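Local structure of type III restriction-modification enzyme EcoP15I Mod subunit (Escherichia coli, 4ZCF) at residues I272-F276 with K288-W292; P302-Y306 with V379-Y384. The protein binds the DNA site 5'-CAGCAG-3' as a dimer and methylates one adenine of it at N6, using S-adenosyl-L-methionine, and with the Res subunit takes part in DNA restriction. One frame throughout, in Å; residues are numbered along the deposited sequence.

Contact 1. Residues I272-F276 with K288-W292; sequences IGEEF and KYTQW
Phe276 and Trp292 form the aromatic centre of this helix pair. The edge of the phenylalanine ring points at the five-membered ring of the indole in an offset edge-to-face pair, with planes at 72° and centroids 5.6 Å apart. Phe276 CZ also lies 3.5 Å from Trp292 CB, which meets the phenylalanine ring at its rim. The indole reaches this place because Trp292 CG is anti to the backbone N (chi1 179°), which carries the flat group away from its own helix and across the gap.

Ile272 adds an aliphatic contact to the same face of the indole that Phe276 meets with its edge. It sets its CG2 methyl 3.8 Å from the centroid of the six-membered ring of Trp292, nearly along the normal, in a CH-pi contact. The other branch continues along the benzo rim, CG1 of Ile272 lying 3.6 Å from Trp292 CZ2. A branched, purely apolar residue suits a buried site facing so broad a surface.

Tyr289 joins through its ring edge: its CD1 is 4.1 Å from Phe276 CD2, and its CE1 is 4.2 Å from Ile272 CG2. Its hydroxyl hydrogen-bonds the carbonyl O of Tyr306, so the phenol ties the helix pair to the loop carrying Tyr306. Of the Lys288 side chain, CB comes near Phe276 CE1, and the backbone O lies closer still, while the bent chain takes the amine away.

No hydrogen bond links the two segments. Beyond them, Trp292 stacks with His296 and packs on Leu346 of the second subunit. The whole is a roughly antiparallel helical hairpin; the axes of the two segments approach to 11.4 Å at 142°, a spacing bridged by large side chains, with Ile272 and Tyr289 set against Ile314 of strand 313-318 in the antiparallel sheet.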
ATOM      1  N   ILE A 272      26.190   6.023  31.444  1.00 58.18           N
ATOM      2  CA  ILE A 272      26.356   7.050  32.471  1.00 58.61           C
ATOM      3  C   ILE A 272      25.693   6.640  33.790  1.00 64.82           C
ATOM      4  O   ILE A 272      26.273   6.863  34.857  1.00 65.07           O
ATOM      5  CB  ILE A 272      25.957   8.465  31.944  1.00 61.76           C
ATOM      6  CG1 ILE A 272      27.217   9.291  31.589  1.00 62.23           C
ATOM      7  CG2 ILE A 272      25.056   9.253  32.909  1.00 61.67           C
ATOM      8  CD1 ILE A 272      27.583   9.309  30.132  1.00 67.74           C
ATOM      9  N   GLY A 273      24.523   5.997  33.686  1.00 61.69           N
ATOM     10  CA  GLY A 273      23.741   5.494  34.807  1.00 61.30           C
ATOM     11  C   GLY A 273      24.507   4.476  35.610  1.00 66.47           C
ATOM     12  O   GLY A 273      24.692   4.654  36.813  1.00 67.08           O
ATOM     13  N   GLU A 274      25.004   3.437  34.927  1.00 63.64           N
ATOM     14  CA  GLU A 274      25.810   2.363  35.509  1.00 63.96           C
ATOM     15  C   GLU A 274      27.171   2.878  36.021  1.00 68.49           C
ATOM     16  O   GLU A 274      27.625   2.404  37.060  1.00 68.35           O
ATOM     17  CB  GLU A 274      26.016   1.224  34.500  1.00 65.62           C
ATOM     18  CG  GLU A 274      24.773   0.408  34.174  1.00 76.81           C
ATOM     19  CD  GLU A 274      24.966  -0.648  33.098  1.00102.60           C
ATOM     20  OE1 GLU A 274      25.973  -0.583  32.355  1.00 95.69           O
ATOM     21  OE2 GLU A 274      24.095  -1.542  32.994  1.00101.59           O
ATOM     22  N   GLU A 275      27.810   3.844  35.304  1.00 65.19           N
ATOM     23  CA  GLU A 275      29.087   4.460  35.693  1.00 65.18           C
ATOM     24  C   GLU A 275      28.933   5.149  37.053  1.00 69.91           C
ATOM     25  O   GLU A 275      29.758   4.922  37.934  1.00 70.25           O
ATOM     26  CB  GLU A 275      29.577   5.468  34.628  1.00 66.84           C
ATOM     27  CG  GLU A 275      31.066   5.790  34.709  1.00 80.03           C
ATOM     28  CD  GLU A 275      31.542   7.101  34.098  1.00107.97           C
ATOM     29  OE1 GLU A 275      32.725   7.162  33.690  1.00106.85           O
ATOM     30  OE2 GLU A 275      30.758   8.079  34.071  1.00101.26           O
ATOM     31  N   PHE A 276      27.855   5.946  37.235  1.00 66.31           N
ATOM     32  CA  PHE A 276      27.564   6.621  38.500  1.00 66.17           C
ATOM     33  C   PHE A 276      27.163   5.615  39.564  1.00 73.41           C
ATOM     34  O   PHE A 276      27.559   5.785  40.716  1.00 74.35           O
ATOM     35  CB  PHE A 276      26.443   7.662  38.347  1.00 67.28           C
ATOM     36  CG  PHE A 276      26.864   9.028  37.881  1.00 68.21           C
ATOM     37  CD1 PHE A 276      27.634   9.850  38.691  1.00 71.35           C
ATOM     38  CD2 PHE A 276      26.433   9.525  36.660  1.00 70.23           C
ATOM     39  CE1 PHE A 276      28.006  11.129  38.267  1.00 72.18           C
ATOM     40  CE2 PHE A 276      26.804  10.805  36.236  1.00 73.01           C
ATOM     41  CZ  PHE A 276      27.591  11.596  37.042  1.00 70.90           C
ATOM     42  N   LYS A 288      25.181  13.681  42.769  1.00 55.02           N
ATOM     43  CA  LYS A 288      26.231  13.574  41.763  1.00 54.71           C
ATOM     44  C   LYS A 288      25.634  13.547  40.363  1.00 57.03           C
ATOM     45  O   LYS A 288      26.203  14.152  39.446  1.00 56.48           O
ATOM     46  CB  LYS A 288      27.095  12.327  42.019  1.00 58.29           C
ATOM     47  CG  LYS A 288      28.537  12.664  42.438  1.00 83.00           C
ATOM     48  CD  LYS A 288      28.695  13.090  43.916  1.00 92.47           C
ATOM     49  CE  LYS A 288      29.989  13.831  44.177  1.00 97.19           C
ATOM     50  NZ  LYS A 288      29.916  15.250  43.736  1.00104.62           N
ATOM     51  N   TYR A 289      24.462  12.872  40.212  1.00 51.89           N
ATOM     52  CA  TYR A 289      23.712  12.789  38.964  1.00 50.03           C
ATOM     53  C   TYR A 289      23.048  14.117  38.614  1.00 54.18           C
ATOM     54  O   TYR A 289      23.165  14.542  37.461  1.00 55.19           O
ATOM     55  CB  TYR A 289      22.700  11.624  38.951  1.00 50.47           C
ATOM     56  CG  TYR A 289      21.988  11.490  37.618  1.00 50.29           C
ATOM     57  CD1 TYR A 289      22.685  11.131  36.466  1.00 50.95           C
ATOM     58  CD2 TYR A 289      20.640  11.816  37.490  1.00 50.59           C
ATOM     59  CE1 TYR A 289      22.071  11.128  35.224  1.00 50.29           C
ATOM     60  CE2 TYR A 289      20.007  11.788  36.252  1.00 51.47           C
ATOM     61  CZ  TYR A 289      20.722  11.427  35.121  1.00 55.74           C
ATOM     62  OH  TYR A 289      20.103  11.386  33.893  1.00 49.00           O
ATOM     63  N   THR A 290      22.373  14.791  39.583  1.00 49.28           N
ATOM     64  CA  THR A 290      21.745  16.108  39.339  1.00 48.88           C
ATOM     65  C   THR A 290      22.785  17.129  38.820  1.00 53.54           C
ATOM     66  O   THR A 290      22.453  17.981  38.002  1.00 53.50           O
ATOM     67  CB  THR A 290      20.965  16.599  40.581  1.00 53.05           C
ATOM     68  OG1 THR A 290      19.941  15.655  40.894  1.00 52.74           O
ATOM     69  CG2 THR A 290      20.320  17.956  40.381  1.00 46.70           C
ATOM     70  N   GLN A 291      24.043  16.995  39.264  1.00 50.55           N
ATOM     71  CA  GLN A 291      25.165  17.840  38.863  1.00 50.65           C
ATOM     72  C   GLN A 291      25.486  17.639  37.363  1.00 54.13           C
ATOM     73  O   GLN A 291      25.487  18.609  36.606  1.00 55.00           O
ATOM     74  CB  GLN A 291      26.391  17.559  39.761  1.00 51.86           C
ATOM     75  CG  GLN A 291      27.529  18.569  39.617  1.00 74.36           C
ATOM     76  CD  GLN A 291      28.775  18.218  40.409  1.00 97.24           C
ATOM     77  OE1 GLN A 291      28.726  17.730  41.554  1.00 91.90           O
ATOM     78  NE2 GLN A 291      29.933  18.523  39.834  1.00 90.33           N
ATOM     79  N   TRP A 292      25.735  16.388  36.943  1.00 49.35           N
ATOM     80  CA  TRP A 292      26.027  16.037  35.553  1.00 49.01           C
ATOM     81  C   TRP A 292      24.788  16.252  34.683  1.00 52.32           C
ATOM     82  O   TRP A 292      24.940  16.638  33.521  1.00 51.79           O
ATOM     83  CB  TRP A 292      26.516  14.586  35.460  1.00 47.97           C
ATOM     84  CG  TRP A 292      26.817  14.098  34.066  1.00 49.07           C
ATOM     85  CD1 TRP A 292      28.038  14.052  33.452  1.00 51.69           C
ATOM     86  CD2 TRP A 292      25.884  13.508  33.150  1.00 49.04           C
ATOM     87  NE1 TRP A 292      27.922  13.473  32.211  1.00 50.94           N
ATOM     88  CE2 TRP A 292      26.607  13.138  31.996  1.00 52.95           C
ATOM     89  CE3 TRP A 292      24.493  13.292  33.179  1.00 50.23           C
ATOM     90  CZ2 TRP A 292      25.981  12.589  30.872  1.00 52.64           C
ATOM     91  CZ3 TRP A 292      23.876  12.751  32.067  1.00 51.60           C
ATOM     92  CH2 TRP A 292      24.615  12.392  30.937  1.00 52.46           C
TER

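Contact 2. Residues P302-Y306 with V379-Y384; sequences PLDRY and VYAKDY. With nucleotides of chain E.
Leu303 lies over the ring of Tyr384, its CD2 methyl 3.9 Å from the centroid and 23° off the normal, in a CH-pi contact that joins a type I beta turn, Leu303 to Tyr306, to the loop that follows strand 376-380 and its 3-10 turn, at a DNA-reading surface. Tyr384 CG is anti to the backbone N (chi1 175°), which swings the phenol under the turn until its OH lies 3.4 Å from Pro302 CG; the compact proline ring crosses it at about a right angle.

Tyr306 meets the start of the 3-10 segment, with CD2 3.7 Å from Ala381 CB, where a small methyl suits a close ring. Its OH donates to OP2 of DC16 of chain E, near the ring plane.

Arg305, extended from CG to NE, lays one guanidinium face over the base of DT17 of chain E, while its edge serves DG18 of chain E. A methionine in its place would probably leave O6 and N7 of that guanine without their donors and weaken base reading. This two-pronged grip is the classic arginine-guanine recognition: NH2 gives a hydrogen bond to N7, and NH1 one to O6 at 2.6 Å and 175°, nearly straight.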
ATOM      1  N   PRO A 302      15.609  12.865  23.095  1.00 41.10           N
ATOM      2  CA  PRO A 302      14.390  13.367  23.740  1.00 40.25           C
ATOM      3  C   PRO A 302      14.191  12.954  25.182  1.00 44.43           C
ATOM      4  O   PRO A 302      13.089  12.931  25.662  1.00 44.40           O
ATOM      5  CB  PRO A 302      13.263  12.741  22.922  1.00 41.38           C
ATOM      6  CG  PRO A 302      13.855  11.777  22.005  1.00 46.33           C
ATOM      7  CD  PRO A 302      15.200  11.494  22.531  1.00 42.25           C
ATOM      8  N   LEU A 303      15.259  12.533  25.822  1.00 40.36           N
ATOM      9  CA  LEU A 303      15.289  12.046  27.206  1.00 39.41           C
ATOM     10  C   LEU A 303      15.821  13.066  28.217  1.00 41.56           C
ATOM     11  O   LEU A 303      16.396  12.695  29.253  1.00 40.64           O
ATOM     12  CB  LEU A 303      16.012  10.684  27.301  1.00 39.78           C
ATOM     13  CG  LEU A 303      15.501   9.513  26.403  1.00 45.12           C
ATOM     14  CD1 LEU A 303      15.952   8.181  26.966  1.00 45.69           C
ATOM     15  CD2 LEU A 303      13.951   9.482  26.269  1.00 45.65           C
ATOM     16  N   ASP A 304      15.551  14.359  27.936  1.00 38.22           N
ATOM     17  CA  ASP A 304      15.970  15.536  28.717  1.00 38.73           C
ATOM     18  C   ASP A 304      15.243  15.760  30.044  1.00 41.90           C
ATOM     19  O   ASP A 304      15.556  16.722  30.733  1.00 41.60           O
ATOM     20  CB  ASP A 304      15.910  16.810  27.858  1.00 41.28           C
ATOM     21  CG  ASP A 304      14.533  17.108  27.302  1.00 49.70           C
ATOM     22  OD1 ASP A 304      14.191  16.551  26.223  1.00 50.19           O
ATOM     23  OD2 ASP A 304      13.799  17.899  27.937  1.00 54.31           O
ATOM     24  N   ARG A 305      14.261  14.902  30.378  1.00 37.83           N
ATOM     25  CA  ARG A 305      13.493  14.924  31.629  1.00 35.90           C
ATOM     26  C   ARG A 305      13.716  13.617  32.445  1.00 39.83           C
ATOM     27  O   ARG A 305      12.912  13.262  33.308  1.00 40.11           O
ATOM     28  CB  ARG A 305      12.009  15.209  31.363  1.00 27.66           C
ATOM     29  CG  ARG A 305      11.746  16.613  30.866  1.00 21.22           C
ATOM     30  CD  ARG A 305      10.237  16.923  30.840  1.00 19.22           C
ATOM     31  NE  ARG A 305       9.950  18.074  29.971  1.00 21.00           N
ATOM     32  CZ  ARG A 305       8.786  18.714  29.897  1.00 34.20           C
ATOM     33  NH1 ARG A 305       7.778  18.364  30.683  1.00 26.74           N
ATOM     34  NH2 ARG A 305       8.620  19.706  29.035  1.00 26.96           N
ATOM     35  N   TYR A 306      14.829  12.921  32.168  1.00 34.90           N
ATOM     36  CA  TYR A 306      15.225  11.707  32.868  1.00 34.37           C
ATOM     37  C   TYR A 306      16.192  12.148  33.949  1.00 41.93           C
ATOM     38  O   TYR A 306      17.378  11.814  33.928  1.00 41.27           O
ATOM     39  CB  TYR A 306      15.799  10.651  31.880  1.00 34.40           C
ATOM     40  CG  TYR A 306      14.708   9.851  31.189  1.00 33.30           C
ATOM     41  CD1 TYR A 306      13.848  10.451  30.261  1.00 33.77           C
ATOM     42  CD2 TYR A 306      14.470   8.522  31.531  1.00 33.55           C
ATOM     43  CE1 TYR A 306      12.796   9.742  29.680  1.00 30.30           C
ATOM     44  CE2 TYR A 306      13.429   7.800  30.943  1.00 34.12           C
ATOM     45  CZ  TYR A 306      12.613   8.409  29.997  1.00 38.63           C
ATOM     46  OH  TYR A 306      11.594   7.707  29.418  1.00 41.64           O
ATOM     47  N   VAL A 379       9.556   5.207  34.785  1.00 44.16           N
ATOM     48  CA  VAL A 379       9.987   4.756  33.462  1.00 43.69           C
ATOM     49  C   VAL A 379      11.485   4.988  33.357  1.00 47.47           C
ATOM     50  O   VAL A 379      11.918   6.128  33.455  1.00 46.52           O
ATOM     51  CB  VAL A 379       9.170   5.470  32.329  1.00 46.55           C
ATOM     52  CG1 VAL A 379       9.777   5.226  30.950  1.00 46.04           C
ATOM     53  CG2 VAL A 379       7.696   5.051  32.350  1.00 45.72           C
ATOM     54  N   TYR A 380      12.265   3.895  33.173  1.00 44.90           N
ATOM     55  CA  TYR A 380      13.730   3.881  33.037  1.00 43.67           C
ATOM     56  C   TYR A 380      14.190   4.095  31.607  1.00 44.55           C
ATOM     57  O   TYR A 380      13.650   3.489  30.685  1.00 44.71           O
ATOM     58  CB  TYR A 380      14.294   2.541  33.521  1.00 44.93           C
ATOM     59  CG  TYR A 380      14.354   2.384  35.021  1.00 47.69           C
ATOM     60  CD1 TYR A 380      13.269   1.874  35.734  1.00 49.94           C
ATOM     61  CD2 TYR A 380      15.515   2.684  35.727  1.00 48.53           C
ATOM     62  CE1 TYR A 380      13.337   1.682  37.113  1.00 50.84           C
ATOM     63  CE2 TYR A 380      15.585   2.525  37.110  1.00 49.08           C
ATOM     64  CZ  TYR A 380      14.503   2.001  37.796  1.00 56.14           C
ATOM     65  OH  TYR A 380      14.585   1.819  39.157  1.00 53.84           O
ATOM     66  N   ALA A 381      15.252   4.877  31.445  1.00 40.00           N
ATOM     67  CA  ALA A 381      15.895   5.208  30.176  1.00 40.58           C
ATOM     68  C   ALA A 381      16.315   3.989  29.306  1.00 47.01           C
ATOM     69  O   ALA A 381      16.382   4.106  28.079  1.00 46.99           O
ATOM     70  CB  ALA A 381      17.100   6.091  30.443  1.00 41.16           C
ATOM     71  N   LYS A 382      16.634   2.843  29.944  1.00 43.18           N
ATOM     72  CA  LYS A 382      17.065   1.609  29.282  1.00 41.98           C
ATOM     73  C   LYS A 382      15.928   0.998  28.467  1.00 46.72           C
ATOM     74  O   LYS A 382      16.190   0.311  27.472  1.00 48.29           O
ATOM     75  CB  LYS A 382      17.607   0.589  30.307  1.00 43.03           C
ATOM     76  CG  LYS A 382      16.616   0.153  31.390  1.00 37.00           C
ATOM     77  CD  LYS A 382      17.253  -0.863  32.309  1.00 40.94           C
ATOM     78  CE  LYS A 382      16.482  -1.100  33.591  1.00 49.42           C
ATOM     79  NZ  LYS A 382      15.144  -1.701  33.340  1.00 65.43           N
ATOM     80  N   ASP A 383      14.668   1.259  28.908  1.00 40.48           N
ATOM     81  CA  ASP A 383      13.421   0.803  28.307  1.00 39.19           C
ATOM     82  C   ASP A 383      12.898   1.709  27.173  1.00 41.06           C
ATOM     83  O   ASP A 383      11.790   1.487  26.687  1.00 40.43           O
ATOM     84  CB  ASP A 383      12.360   0.544  29.395  1.00 40.71           C
ATOM     85  CG  ASP A 383      12.658  -0.706  30.210  1.00 49.64           C
ATOM     86  OD1 ASP A 383      12.866  -1.771  29.605  1.00 51.64           O
ATOM     87  OD2 ASP A 383      12.714  -0.607  31.450  1.00 55.72           O
ATOM     88  N   TYR A 384      13.718   2.694  26.730  1.00 36.03           N
ATOM     89  CA  TYR A 384      13.412   3.644  25.666  1.00 34.57           C
ATOM     90  C   TYR A 384      13.566   2.994  24.290  1.00 40.46           C
ATOM     91  O   TYR A 384      14.575   2.325  24.003  1.00 41.91           O
ATOM     92  CB  TYR A 384      14.267   4.924  25.775  1.00 34.07           C
ATOM     93  CG  TYR A 384      14.076   5.882  24.617  1.00 33.85           C
ATOM     94  CD1 TYR A 384      12.881   6.581  24.453  1.00 34.53           C
ATOM     95  CD2 TYR A 384      15.081   6.074  23.670  1.00 34.10           C
ATOM     96  CE1 TYR A 384      12.683   7.433  23.367  1.00 33.37           C
ATOM     97  CE2 TYR A 384      14.891   6.919  22.574  1.00 34.58           C
ATOM     98  CZ  TYR A 384      13.686   7.589  22.425  1.00 41.32           C
ATOM     99  OH  TYR A 384      13.486   8.425  21.353  1.00 42.13           O
TER
ATOM    100  P    DT E  17      10.016  15.617  23.451  1.00 35.25           P
ATOM    101  OP1  DT E  17      10.235  15.991  22.033  1.00 36.39           O
ATOM    102  OP2  DT E  17      11.020  15.974  24.488  1.00 35.37           O
ATOM    103  O5'  DT E  17       8.644  16.325  23.917  1.00 35.18           O
ATOM    104  C5'  DT E  17       7.576  16.824  23.087  1.00 32.70           C
ATOM    105  C4'  DT E  17       7.005  18.101  23.681  1.00 31.67           C
ATOM    106  O4'  DT E  17       6.060  17.848  24.737  1.00 30.86           O
ATOM    107  C3'  DT E  17       7.955  19.138  24.285  1.00 33.78           C
ATOM    108  O3'  DT E  17       7.314  20.388  24.125  1.00 36.93           O
ATOM    109  C2'  DT E  17       7.999  18.781  25.778  1.00 32.22           C
ATOM    110  C1'  DT E  17       6.560  18.309  25.981  1.00 30.78           C
ATOM    111  N1   DT E  17       6.227  17.348  27.089  1.00 29.51           N
ATOM    112  C2   DT E  17       4.957  17.472  27.603  1.00 30.65           C
ATOM    113  O2   DT E  17       4.139  18.280  27.147  1.00 32.05           O
ATOM    114  N3   DT E  17       4.697  16.655  28.687  1.00 29.87           N
ATOM    115  C4   DT E  17       5.545  15.715  29.255  1.00 29.68           C
ATOM    116  O4   DT E  17       5.138  14.971  30.159  1.00 31.25           O
ATOM    117  C5   DT E  17       6.868  15.679  28.695  1.00 27.38           C
ATOM    118  C7   DT E  17       7.840  14.677  29.223  1.00 25.82           C
ATOM    119  C6   DT E  17       7.163  16.502  27.670  1.00 27.80           C
ATOM    120  P    DC E  16       9.511   9.035  26.685  1.00 39.25           P
ATOM    121  OP1  DC E  16      10.061   7.809  26.052  1.00 41.60           O
ATOM    122  OP2  DC E  16       9.714   9.278  28.129  1.00 39.25           O
ATOM    123  O5'  DC E  16      10.027  10.320  25.869  1.00 37.84           O
ATOM    124  C5'  DC E  16       9.788  10.542  24.469  1.00 35.61           C
ATOM    125  C4'  DC E  16       9.066  11.852  24.163  1.00 33.34           C
ATOM    126  O4'  DC E  16       7.696  11.818  24.612  1.00 33.15           O
ATOM    127  C3'  DC E  16       9.631  13.186  24.648  1.00 33.20           C
ATOM    128  O3'  DC E  16       9.606  14.077  23.511  1.00 33.41           O
ATOM    129  C2'  DC E  16       8.663  13.606  25.761  1.00 32.53           C
ATOM    130  C1'  DC E  16       7.355  13.063  25.195  1.00 31.85           C
ATOM    131  N1   DC E  16       6.216  12.920  26.148  1.00 30.49           N
ATOM    132  C2   DC E  16       5.038  13.662  25.918  1.00 31.18           C
ATOM    133  O2   DC E  16       4.971  14.434  24.939  1.00 31.11           O
ATOM    134  N3   DC E  16       4.003  13.528  26.818  1.00 31.42           N
ATOM    135  C4   DC E  16       4.132  12.733  27.906  1.00 31.33           C
ATOM    136  N4   DC E  16       3.098  12.653  28.741  1.00 31.95           N
ATOM    137  C5   DC E  16       5.314  11.971  28.170  1.00 30.48           C
ATOM    138  C6   DC E  16       6.310  12.091  27.258  1.00 30.79           C
ATOM    139  P    DG E  18       7.957  21.672  23.471  1.00 40.16           P
ATOM    140  OP1  DG E  18       7.975  21.485  22.004  1.00 41.12           O
ATOM    141  OP2  DG E  18       9.125  22.070  24.283  1.00 40.44           O
ATOM    142  O5'  DG E  18       6.845  22.770  23.788  1.00 41.93           O
ATOM    143  C5'  DG E  18       5.636  22.955  23.069  1.00 41.82           C
ATOM    144  C4'  DG E  18       4.711  23.826  23.893  1.00 41.46           C
ATOM    145  O4'  DG E  18       4.305  23.123  25.105  1.00 41.62           O
ATOM    146  C3'  DG E  18       5.339  25.113  24.368  1.00 42.65           C
ATOM    147  O3'  DG E  18       4.386  26.156  24.083  1.00 46.19           O
ATOM    148  C2'  DG E  18       5.645  24.890  25.864  1.00 40.64           C
ATOM    149  C1'  DG E  18       4.628  23.827  26.292  1.00 38.74           C
ATOM    150  N9   DG E  18       5.093  22.795  27.217  1.00 34.13           N
ATOM    151  C8   DG E  18       6.281  22.117  27.147  1.00 33.24           C
ATOM    152  N7   DG E  18       6.432  21.178  28.043  1.00 32.10           N
ATOM    153  C5   DG E  18       5.246  21.212  28.744  1.00 31.74           C
ATOM    154  C6   DG E  18       4.840  20.418  29.850  1.00 32.08           C
ATOM    155  O6   DG E  18       5.482  19.514  30.440  1.00 31.50           O
ATOM    156  N1   DG E  18       3.561  20.776  30.283  1.00 31.80           N
ATOM    157  C2   DG E  18       2.783  21.773  29.738  1.00 31.46           C
ATOM    158  N2   DG E  18       1.581  21.959  30.291  1.00 30.39           N
ATOM    159  N3   DG E  18       3.153  22.507  28.695  1.00 32.21           N
ATOM    160  C4   DG E  18       4.404  22.189  28.250  1.00 32.32           C
TER

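From the N terminus, the chain runs through helix 264-279, turns, and returns along helix 283-296, so contact 1 closes a short helical hairpin. Only then does contact 2 open: its first segment is in the loop leading to strand 308-310, and 72 residues separate it from the second, which ends strand 376-380 and runs into a 3-10 turn, so contact 2 closes a much longer loop. The two follow in series, neither nested nor crossed, with centres about 14 Å apart. Tyr289 and Tyr306 join them directly, and both lean on Ile314. Leu269 of the first helix also packs on Tyr306 and Ala381. Together they tie helices, four-stranded antiparallel sheet and DNA-binding loop into one unit.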